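Local coordinates for protein alcohol dehydrogenase IV (Corynebacterium glutamicum, PDB 3IV7) that probably reduces maleylacetate with a nicotinamide cofactor, as a member of the iron-containing alcohol dehydrogenase family, at residues S24-K29 / A56-V61; K39-A44 / D90-V95; P265-F270 / S343-A348; A321-L326 / V337-L342. All coordinates share one frame; numbering follows the deposited sequence.

Interaction 1 (S24-K29 / A56-V61)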
# COMPACT_ATOMS: atom_id res chain seq x y z
N SER A 24 -2.87 -6.51 -22.03
CA SER A 24 -3.99 -7.14 -21.30
C SER A 24 -4.20 -8.58 -21.67
O SER A 24 -4.43 -9.39 -20.80
CB SER A 24 -5.33 -6.36 -21.42
OG SER A 24 -5.68 -6.13 -22.74
N SER A 25 -4.14 -8.91 -22.96
CA SER A 25 -4.43 -10.31 -23.40
C SER A 25 -3.36 -11.29 -22.91
O SER A 25 -3.68 -12.42 -22.57
CB SER A 25 -4.59 -10.40 -24.92
OG SER A 25 -3.34 -10.30 -25.60
N ALA A 26 -2.10 -10.84 -22.86
CA ALA A 26 -0.98 -11.67 -22.39
C ALA A 26 -1.04 -11.82 -20.87
O ALA A 26 -0.92 -12.94 -20.34
CB ALA A 26 0.35 -11.07 -22.84
N PHE A 27 -1.35 -10.72 -20.16
CA PHE A 27 -1.54 -10.78 -18.72
C PHE A 27 -2.72 -11.69 -18.33
O PHE A 27 -2.66 -12.40 -17.29
CB PHE A 27 -1.80 -9.40 -18.11
CG PHE A 27 -0.59 -8.50 -18.02
CD1 PHE A 27 0.66 -8.99 -17.74
CD2 PHE A 27 -0.77 -7.13 -18.06
CE1 PHE A 27 1.74 -8.12 -17.61
CE2 PHE A 27 0.30 -6.27 -17.92
CZ PHE A 27 1.54 -6.76 -17.70
N LEU A 28 -3.83 -11.59 -19.08
CA LEU A 28 -5.01 -12.42 -18.77
C LEU A 28 -4.67 -13.86 -18.92
O LEU A 28 -5.03 -14.69 -18.08
CB LEU A 28 -6.21 -12.05 -19.65
CG LEU A 28 -7.54 -12.80 -19.36
CD1 LEU A 28 -7.92 -12.74 -17.85
CD2 LEU A 28 -8.67 -12.25 -20.20
N LYS A 29 -3.94 -14.19 -20.00
CA LYS A 29 -3.49 -15.56 -20.22
C LYS A 29 -2.67 -16.04 -19.01
O LYS A 29 -2.96 -17.07 -18.43
CB LYS A 29 -2.64 -15.67 -21.51
CG LYS A 29 -1.94 -17.06 -21.71
CD LYS A 29 -1.47 -17.26 -23.16
CE LYS A 29 -1.01 -18.72 -23.43
NZ LYS A 29 0.27 -19.06 -22.70
N ALA A 56 -9.72 -11.28 -24.27
CA ALA A 56 -9.70 -12.70 -23.92
C ALA A 56 -9.27 -13.62 -25.09
O ALA A 56 -9.51 -14.82 -25.03
CB ALA A 56 -11.08 -13.11 -23.41
N SER A 57 -8.63 -13.05 -26.12
CA SER A 57 -8.26 -13.82 -27.32
C SER A 57 -7.20 -14.89 -27.07
O SER A 57 -7.03 -15.79 -27.88
CB SER A 57 -7.78 -12.88 -28.44
OG SER A 57 -6.62 -12.19 -28.03
N GLU A 58 -6.47 -14.79 -25.97
CA GLU A 58 -5.48 -15.80 -25.66
C GLU A 58 -5.95 -16.81 -24.63
O GLU A 58 -5.15 -17.62 -24.16
CB GLU A 58 -4.18 -15.15 -25.19
CG GLU A 58 -3.59 -14.11 -26.14
CD GLU A 58 -2.17 -13.76 -25.79
OE1 GLU A 58 -1.39 -14.70 -25.51
OE2 GLU A 58 -1.83 -12.56 -25.77
N ILE A 59 -7.24 -16.77 -24.28
CA ILE A 59 -7.80 -17.77 -23.35
C ILE A 59 -9.07 -18.40 -23.86
O ILE A 59 -9.68 -17.92 -24.81
CB ILE A 59 -8.07 -17.17 -21.92
CG1 ILE A 59 -9.14 -16.05 -21.96
CG2 ILE A 59 -6.79 -16.66 -21.30
CD1 ILE A 59 -9.69 -15.66 -20.49
N GLU A 60 -9.47 -19.49 -23.20
CA GLU A 60 -10.72 -20.14 -23.50
C GLU A 60 -11.76 -19.53 -22.57
O GLU A 60 -11.52 -19.39 -21.38
CB GLU A 60 -10.65 -21.65 -23.22
CG GLU A 60 -9.41 -22.40 -23.81
CD GLU A 60 -9.49 -22.60 -25.31
OE1 GLU A 60 -10.12 -21.77 -26.00
OE2 GLU A 60 -8.89 -23.58 -25.80
N VAL A 61 -12.90 -19.16 -23.12
CA VAL A 61 -13.95 -18.54 -22.36
C VAL A 61 -15.18 -19.41 -22.40
O VAL A 61 -15.68 -19.72 -23.48
CB VAL A 61 -14.27 -17.18 -22.90
CG1 VAL A 61 -15.56 -16.65 -22.27
CG2 VAL A 61 -13.07 -16.19 -22.65
O HOH W 1 -6.16 -13.26 -23.32
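A type I beta turn, A56 to I59, leaves helix 49-55 on its way to edge strand 63-65 of the Rossmann-like N-terminal domain, and here it is pinned against the first turns of helix 24-35 through S25, L28 and K29. The polar grip is between S25 and E58. S25 OG donates to E58 OE2 at 2.7 Å, meeting that oxygen on its anti side and only 15° out of the carboxylate plane. A water ties the same two residues a second time: it donates to S25 O at 2.7 Å and accepts from E58 N, so the turn is held through both a side chain and its backbone. The other carboxylate oxygen, E58 OE1, lies 3.5 Å from K29 CD, where the two side chains cross at about a right angle. K29 NZ stays 5.4 Å from E58 OE1 and forms its salt bridge with E33 instead, leaving at most a long-range attraction to E58. Further in, the contact turns apolar. L28 CD2 reaches A56 CA at 3.9 Å, and its side chain, which also packs on V55 and I153, crosses that of I59. Chi1 of 63° puts I59 CG1 between the backbone N and the carbonyl carbon; beyond it I59 CD1 meets L28 CD2 at 3.6 Å, while I59 CG2 rests against the helix backbone, 3.6 Å from K29 CA.

Interaction 2 (K39-A44 / D90-V95)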
# COMPACT_ATOMS: atom_id res chain seq x y z
N LYS A 39 -12.98 -22.72 -16.48
CA LYS A 39 -14.30 -22.28 -16.92
C LYS A 39 -14.51 -20.82 -16.61
O LYS A 39 -15.20 -20.46 -15.66
CB LYS A 39 -15.40 -23.12 -16.28
CG LYS A 39 -15.40 -24.58 -16.72
CD LYS A 39 -16.79 -25.18 -16.73
CE LYS A 39 -17.57 -24.78 -17.98
NZ LYS A 39 -18.86 -25.52 -18.08
N VAL A 40 -13.95 -19.99 -17.49
CA VAL A 40 -13.92 -18.58 -17.36
C VAL A 40 -15.21 -17.93 -17.87
O VAL A 40 -15.72 -18.26 -18.95
CB VAL A 40 -12.74 -17.99 -18.17
CG1 VAL A 40 -12.70 -16.46 -18.04
CG2 VAL A 40 -11.40 -18.63 -17.74
N MSE A 41 -15.70 -16.98 -17.10
CA MSE A 41 -16.84 -16.17 -17.50
C MSE A 41 -16.38 -14.74 -17.69
O MSE A 41 -15.84 -14.12 -16.77
CB MSE A 41 -17.92 -16.23 -16.43
CG MSE A 41 -19.20 -15.36 -16.69
SE MSE A 41 -20.48 -15.70 -15.26
CE MSE A 41 -21.94 -14.51 -15.73
N VAL A 42 -16.56 -14.22 -18.91
CA VAL A 42 -16.21 -12.82 -19.21
C VAL A 42 -17.49 -11.97 -19.18
O VAL A 42 -18.52 -12.31 -19.80
CB VAL A 42 -15.51 -12.68 -20.57
CG1 VAL A 42 -15.33 -11.23 -20.93
CG2 VAL A 42 -14.14 -13.38 -20.55
N ILE A 43 -17.42 -10.88 -18.43
CA ILE A 43 -18.56 -10.01 -18.23
C ILE A 43 -18.21 -8.68 -18.85
O ILE A 43 -17.21 -8.06 -18.49
CB ILE A 43 -18.85 -9.81 -16.71
CG1 ILE A 43 -19.22 -11.13 -16.07
CG2 ILE A 43 -19.97 -8.76 -16.50
CD1 ILE A 43 -18.97 -11.19 -14.60
N ALA A 44 -19.06 -8.21 -19.76
CA ALA A 44 -18.83 -6.94 -20.44
C ALA A 44 -20.15 -6.47 -21.08
O ALA A 44 -20.89 -7.26 -21.59
CB ALA A 44 -17.73 -7.10 -21.53
N ASP A 90 -15.46 -20.93 -12.82
CA ASP A 90 -14.45 -20.91 -11.79
C ASP A 90 -13.61 -19.63 -11.77
O ASP A 90 -12.75 -19.47 -10.90
CB ASP A 90 -13.57 -22.18 -11.83
CG ASP A 90 -12.67 -22.27 -13.06
OD1 ASP A 90 -12.78 -21.42 -13.96
OD2 ASP A 90 -11.86 -23.24 -13.13
N LEU A 91 -13.87 -18.73 -12.69
CA LEU A 91 -13.22 -17.42 -12.69
C LEU A 91 -14.14 -16.41 -13.35
O LEU A 91 -14.77 -16.71 -14.37
CB LEU A 91 -11.88 -17.48 -13.43
CG LEU A 91 -11.00 -16.21 -13.41
CD1 LEU A 91 -10.53 -15.92 -12.02
CD2 LEU A 91 -9.80 -16.39 -14.36
N LEU A 92 -14.26 -15.24 -12.72
CA LEU A 92 -14.95 -14.09 -13.29
C LEU A 92 -13.93 -13.12 -13.88
O LEU A 92 -12.93 -12.79 -13.22
CB LEU A 92 -15.74 -13.34 -12.20
CG LEU A 92 -16.80 -14.14 -11.44
CD1 LEU A 92 -17.42 -13.31 -10.32
CD2 LEU A 92 -17.83 -14.62 -12.39
N VAL A 93 -14.15 -12.69 -15.12
CA VAL A 93 -13.31 -11.67 -15.72
C VAL A 93 -14.22 -10.54 -16.20
O VAL A 93 -15.15 -10.77 -16.93
CB VAL A 93 -12.45 -12.20 -16.95
CG1 VAL A 93 -11.57 -11.08 -17.47
CG2 VAL A 93 -11.59 -13.45 -16.57
N CYS A 94 -13.98 -9.31 -15.73
CA CYS A 94 -14.83 -8.21 -16.15
C CYS A 94 -14.06 -7.18 -16.90
O CYS A 94 -12.97 -6.80 -16.50
CB CYS A 94 -15.59 -7.60 -14.96
SG CYS A 94 -14.57 -7.18 -13.49
N VAL A 95 -14.61 -6.75 -18.03
CA VAL A 95 -13.95 -5.77 -18.88
C VAL A 95 -14.88 -4.58 -19.07
O VAL A 95 -15.93 -4.69 -19.73
CB VAL A 95 -13.64 -6.37 -20.22
CG1 VAL A 95 -12.84 -5.34 -21.07
CG2 VAL A 95 -12.88 -7.72 -20.04
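Two neighbouring parallel strands, V40-I43 and L91-V95, are zipped together here inside the sheet of the Rossmann-like N-terminal domain, their directions 22° apart. M41 and I43 of the first strand do the bonding toward the second. M41 N donates to L91 O and M41 O accepts from V93 N; I43 repeats this with V93 O and V95 N. The shortest of the four is I43 N to V93 O, 2.7 Å. Alpha hydrogens add weaker contacts, such as V42 CA to V93 O at 3.2 Å. At the N-terminal end D90 takes over from the ladder: D90 N donates to K39 O at 2.9 Å, and D90 OD1 accepts from K39 N at 2.8 Å, with the donor 44° above the carboxylate plane. D90 OD2 takes A38 N as well, so this carboxylate holds two successive amides at the entry to the strand. On the face of V40, V42, L91 and V93, V40 CG1 meets V93 CG2 at 3.5 Å. On the other, selenomethionine M41 lies side by side with L92, its SE 4.1 Å from L92 CD2. Helix 98-111 covers this second face, touching I43, L92 and C94, while helix 49-55 packs on V42, A44 and V95; strand 63-65 continues the sheet beyond V40 and V42, and strand 115-119 beyond L91 to C94.

Interaction 3 (P265-F270 / S343-A348)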
# COMPACT_ATOMS: atom_id res chain seq x y z
N PRO A 265 -15.10 20.05 -5.83
CA PRO A 265 -14.53 21.33 -5.41
C PRO A 265 -15.28 22.02 -4.28
O PRO A 265 -14.68 22.77 -3.51
CB PRO A 265 -14.60 22.17 -6.67
CG PRO A 265 -15.73 21.48 -7.51
CD PRO A 265 -15.54 20.07 -7.24
N TYR A 266 -16.58 21.79 -4.21
CA TYR A 266 -17.43 22.38 -3.15
C TYR A 266 -17.16 21.72 -1.79
O TYR A 266 -17.06 22.41 -0.76
CB TYR A 266 -18.94 22.33 -3.56
CG TYR A 266 -19.16 23.13 -4.81
CD1 TYR A 266 -19.18 24.53 -4.75
CD2 TYR A 266 -19.14 22.53 -6.04
CE1 TYR A 266 -19.22 25.27 -5.88
CE2 TYR A 266 -19.22 23.26 -7.18
CZ TYR A 266 -19.25 24.65 -7.10
OH TYR A 266 -19.32 25.41 -8.25
N VAL A 267 -16.94 20.41 -1.78
CA VAL A 267 -16.59 19.72 -0.52
C VAL A 267 -15.18 20.11 -0.12
O VAL A 267 -14.91 20.33 1.06
CB VAL A 267 -16.71 18.25 -0.62
CG1 VAL A 267 -16.29 17.60 0.70
CG2 VAL A 267 -18.17 17.86 -1.00
N LEU A 268 -14.29 20.26 -1.09
CA LEU A 268 -12.93 20.71 -0.77
C LEU A 268 -12.97 22.11 -0.16
O LEU A 268 -12.40 22.34 0.92
CB LEU A 268 -12.05 20.71 -1.99
CG LEU A 268 -10.61 21.16 -1.74
CD1 LEU A 268 -9.96 20.30 -0.63
CD2 LEU A 268 -9.85 21.07 -3.04
N ALA A 269 -13.64 23.04 -0.85
CA ALA A 269 -13.76 24.42 -0.37
C ALA A 269 -14.34 24.46 1.02
O ALA A 269 -13.88 25.22 1.87
CB ALA A 269 -14.64 25.24 -1.31
N PHE A 270 -15.35 23.63 1.25
CA PHE A 270 -16.09 23.57 2.52
C PHE A 270 -15.22 23.08 3.69
O PHE A 270 -15.21 23.68 4.76
CB PHE A 270 -17.30 22.64 2.35
CG PHE A 270 -18.15 22.47 3.59
CD1 PHE A 270 -19.15 23.37 3.89
CD2 PHE A 270 -18.01 21.35 4.40
CE1 PHE A 270 -19.95 23.20 5.03
CE2 PHE A 270 -18.82 21.16 5.53
CZ PHE A 270 -19.77 22.09 5.85
N SER A 343 -27.12 22.57 2.80
CA SER A 343 -28.01 23.18 1.80
C SER A 343 -27.25 24.22 0.98
O SER A 343 -27.38 24.27 -0.22
CB SER A 343 -29.24 23.81 2.45
OG SER A 343 -30.08 22.82 2.98
N ARG A 344 -26.42 25.03 1.64
CA ARG A 344 -25.63 26.07 0.93
C ARG A 344 -24.60 25.44 0.00
O ARG A 344 -24.36 25.92 -1.10
CB ARG A 344 -24.93 27.01 1.92
CG ARG A 344 -24.13 28.18 1.25
CD ARG A 344 -25.06 29.22 0.71
NE ARG A 344 -24.37 30.23 -0.08
CZ ARG A 344 -24.07 30.11 -1.37
NH1 ARG A 344 -24.33 28.97 -2.02
NH2 ARG A 344 -23.47 31.10 -2.00
N LEU A 345 -24.00 24.36 0.46
CA LEU A 345 -23.04 23.64 -0.35
C LEU A 345 -23.71 23.14 -1.63
O LEU A 345 -23.18 23.34 -2.73
CB LEU A 345 -22.45 22.47 0.43
CG LEU A 345 -21.39 21.65 -0.27
CD1 LEU A 345 -20.48 20.91 0.77
CD2 LEU A 345 -22.00 20.66 -1.27
N LEU A 346 -24.86 22.49 -1.49
CA LEU A 346 -25.58 21.97 -2.65
C LEU A 346 -26.11 23.10 -3.59
O LEU A 346 -26.22 22.89 -4.78
CB LEU A 346 -26.71 21.04 -2.22
CG LEU A 346 -26.26 19.67 -1.70
CD1 LEU A 346 -27.49 18.83 -1.29
CD2 LEU A 346 -25.45 18.95 -2.73
N GLU A 347 -26.44 24.27 -3.03
CA GLU A 347 -26.84 25.43 -3.85
C GLU A 347 -25.69 25.87 -4.72
O GLU A 347 -25.88 26.21 -5.88
CB GLU A 347 -27.26 26.62 -2.98
CG GLU A 347 -28.53 26.45 -2.28
CD GLU A 347 -28.73 27.50 -1.20
OE1 GLU A 347 -28.22 28.64 -1.38
OE2 GLU A 347 -29.37 27.18 -0.19
N ALA A 348 -24.49 25.89 -4.15
CA ALA A 348 -23.29 26.28 -4.90
C ALA A 348 -23.00 25.30 -6.03
O ALA A 348 -22.68 25.72 -7.15
CB ALA A 348 -22.08 26.38 -3.96
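L345 carries the aliphatic part of this contact, reaching from helix 339-351 to three residues of helix 256-271. Its CG stands anti to the backbone N (chi1 -178°), and beyond it the two methyl branches share the work. L345 CD1 touches V267 CG2 at 4.2 Å and comes within 3.9 Å of F270 CB, approaching the F270 ring obliquely; the side chains of F270 and L345 cross at about a right angle. L345 CD2 and CG lie beside Y266, with L345 CG 4.2 Å from Y266 CB. The axes of the two segments come within 9.9 Å of each other, their directions 138° apart, in a buried helix pair of the all-helical C-terminal domain of the iron-containing alcohol dehydrogenase fold. The Y266 ring makes the other part. Y266 presents it to the last residue of 343-348: Y266 CD1 lies 3.5 Å from A348 CB, and A348 C sits over one face of the ring, 3.8 Å above its plane and offset toward the rim. The Y266 hydroxyl bonds to the backbone oxygen of E353, just past the end of helix 339-351, which anchors the ring at its far end. I244 of helix 240-250 packs on both V267 and L345.

Interaction 4 (A321-L326 / V337-L342)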
# COMPACT_ATOMS: atom_id res chain seq x y z
N ALA A 321 -32.21 16.04 -0.43
CA ALA A 321 -30.87 15.55 -0.49
C ALA A 321 -30.24 15.70 0.88
O ALA A 321 -29.53 14.81 1.34
CB ALA A 321 -30.04 16.33 -1.55
N VAL A 322 -30.44 16.86 1.47
CA VAL A 322 -29.91 17.17 2.79
C VAL A 322 -30.50 16.26 3.86
O VAL A 322 -29.76 15.71 4.68
CB VAL A 322 -30.17 18.60 3.14
CG1 VAL A 322 -29.93 18.83 4.59
CG2 VAL A 322 -29.29 19.52 2.25
N ASP A 323 -31.82 16.08 3.82
CA ASP A 323 -32.48 15.12 4.72
C ASP A 323 -31.82 13.76 4.76
O ASP A 323 -31.57 13.23 5.82
CB ASP A 323 -33.91 14.89 4.31
CG ASP A 323 -34.83 15.55 5.17
OD1 ASP A 323 -34.90 15.15 6.36
OD2 ASP A 323 -35.48 16.48 4.69
N VAL A 324 -31.61 13.19 3.57
CA VAL A 324 -31.07 11.87 3.40
C VAL A 324 -29.59 11.74 3.75
O VAL A 324 -29.12 10.66 4.14
CB VAL A 324 -31.22 11.44 1.94
CG1 VAL A 324 -30.42 10.17 1.67
CG2 VAL A 324 -32.71 11.25 1.61
N THR A 325 -28.85 12.82 3.60
CA THR A 325 -27.41 12.79 3.74
C THR A 325 -26.88 13.23 5.10
O THR A 325 -25.84 12.75 5.55
CB THR A 325 -26.77 13.71 2.70
OG1 THR A 325 -27.13 13.25 1.41
CG2 THR A 325 -25.23 13.70 2.85
N LEU A 326 -27.57 14.15 5.74
CA LEU A 326 -27.07 14.76 6.95
C LEU A 326 -26.68 13.68 7.97
O LEU A 326 -25.55 13.67 8.46
CB LEU A 326 -28.08 15.76 7.52
CG LEU A 326 -27.56 16.91 8.39
CD1 LEU A 326 -26.42 17.67 7.72
CD2 LEU A 326 -28.72 17.86 8.70
N VAL A 337 -21.27 19.72 9.95
CA VAL A 337 -22.23 19.84 8.90
C VAL A 337 -23.62 20.06 9.48
O VAL A 337 -24.09 19.28 10.30
CB VAL A 337 -22.25 18.59 8.05
CG1 VAL A 337 -23.29 18.73 6.91
CG2 VAL A 337 -20.84 18.34 7.47
N THR A 338 -24.27 21.13 9.05
CA THR A 338 -25.63 21.43 9.47
C THR A 338 -26.58 21.35 8.28
O THR A 338 -26.15 21.20 7.12
CB THR A 338 -25.73 22.83 10.08
OG1 THR A 338 -25.37 23.81 9.11
CG2 THR A 338 -24.80 22.95 11.28
N ARG A 339 -27.86 21.40 8.57
CA ARG A 339 -28.85 21.39 7.55
C ARG A 339 -28.66 22.64 6.66
O ARG A 339 -28.69 22.53 5.45
CB ARG A 339 -30.24 21.34 8.16
CG ARG A 339 -31.34 21.43 7.16
CD ARG A 339 -32.69 21.15 7.81
NE ARG A 339 -32.91 19.73 8.03
CZ ARG A 339 -33.22 18.85 7.07
NH1 ARG A 339 -33.31 19.23 5.78
NH2 ARG A 339 -33.42 17.57 7.38
N GLU A 340 -28.36 23.79 7.28
CA GLU A 340 -28.17 25.04 6.52
C GLU A 340 -26.90 25.02 5.65
O GLU A 340 -26.96 25.36 4.46
CB GLU A 340 -28.11 26.29 7.43
CG GLU A 340 -29.35 26.56 8.25
CD GLU A 340 -29.46 25.69 9.49
OE1 GLU A 340 -28.60 24.79 9.67
OE2 GLU A 340 -30.40 25.89 10.27
N ASN A 341 -25.75 24.61 6.20
CA ASN A 341 -24.54 24.71 5.43
C ASN A 341 -24.40 23.63 4.36
O ASN A 341 -23.80 23.88 3.32
CB ASN A 341 -23.26 24.92 6.29
CG ASN A 341 -22.87 23.72 7.13
OD1 ASN A 341 -23.27 22.60 6.88
ND2 ASN A 341 -22.07 23.98 8.18
N LEU A 342 -25.01 22.46 4.58
CA LEU A 342 -25.08 21.45 3.54
C LEU A 342 -26.02 21.92 2.43
O LEU A 342 -25.75 21.70 1.26
CB LEU A 342 -25.53 20.10 4.10
CG LEU A 342 -25.45 18.88 3.18
CD1 LEU A 342 -24.02 18.66 2.58
CD2 LEU A 342 -25.90 17.62 3.94
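R339 CG stands anti to its backbone N (chi1 176°), and a bend at chi3 (-78°) turns NE off the otherwise extended chain, with the guanidinium ending beside D323 and V322. R339 NH2 makes a salt bridge to D323 OD1 at 3.0 Å, but its hydrogen bond is weak, and the carboxylate and guanidinium planes stand 57° apart. V322 CG1 lies over one guanidinium face, 3.6 Å from R339 NH1, so an aliphatic branch backs the charged group. The second segment opens helix 339-351 through a capping box: T338, the N-cap, accepts from N341 N on its OG1 at 3.0 Å, while N341 OD1 takes T338 N at 2.8 Å from above the plane of its carbonyl. Helix 318-326 and helix 339-351, joined by a loop without regular structure, are successive helices of the helical C-terminal domain. L326 packs on the start of the second with both methyls. L326 CD1 presses on V337 CG1 at 3.4 Å, tighter than ordinary carbon contact, and also meets L342 CD2 at 3.8 Å; L326 CD2 rests over the R339 backbone and against its CB. Deeper in, V322 and L342 slide past each other in opposite directions, V322 CG2 lying 4.0 Å from L342 CG, and I244 of helix 240-250 touches L342.

The four contacts form two pairs on opposite sides of the chain's centre. Interactions 1 and 2 come first in the chain, their segments alternating, and belong to the Rossmann-like N-terminal domain, with centres 11 Å apart. They touch directly: V61 CG2 packs on V42 CG2 at 3.7 Å, and L28 reaches V93, joining a surface helix and turn to the sheet. Interactions 3 and 4 lie in the helical C-terminal domain, also 11 Å apart between centres; both segments of interaction 4 fall between those of interaction 3. They share helix 339-351, which packs against both helix 318-326 and helix 256-271. Between the pairs the centres are about 40 to 48 Å apart, so the pairs do not touch and each lies within its own domain.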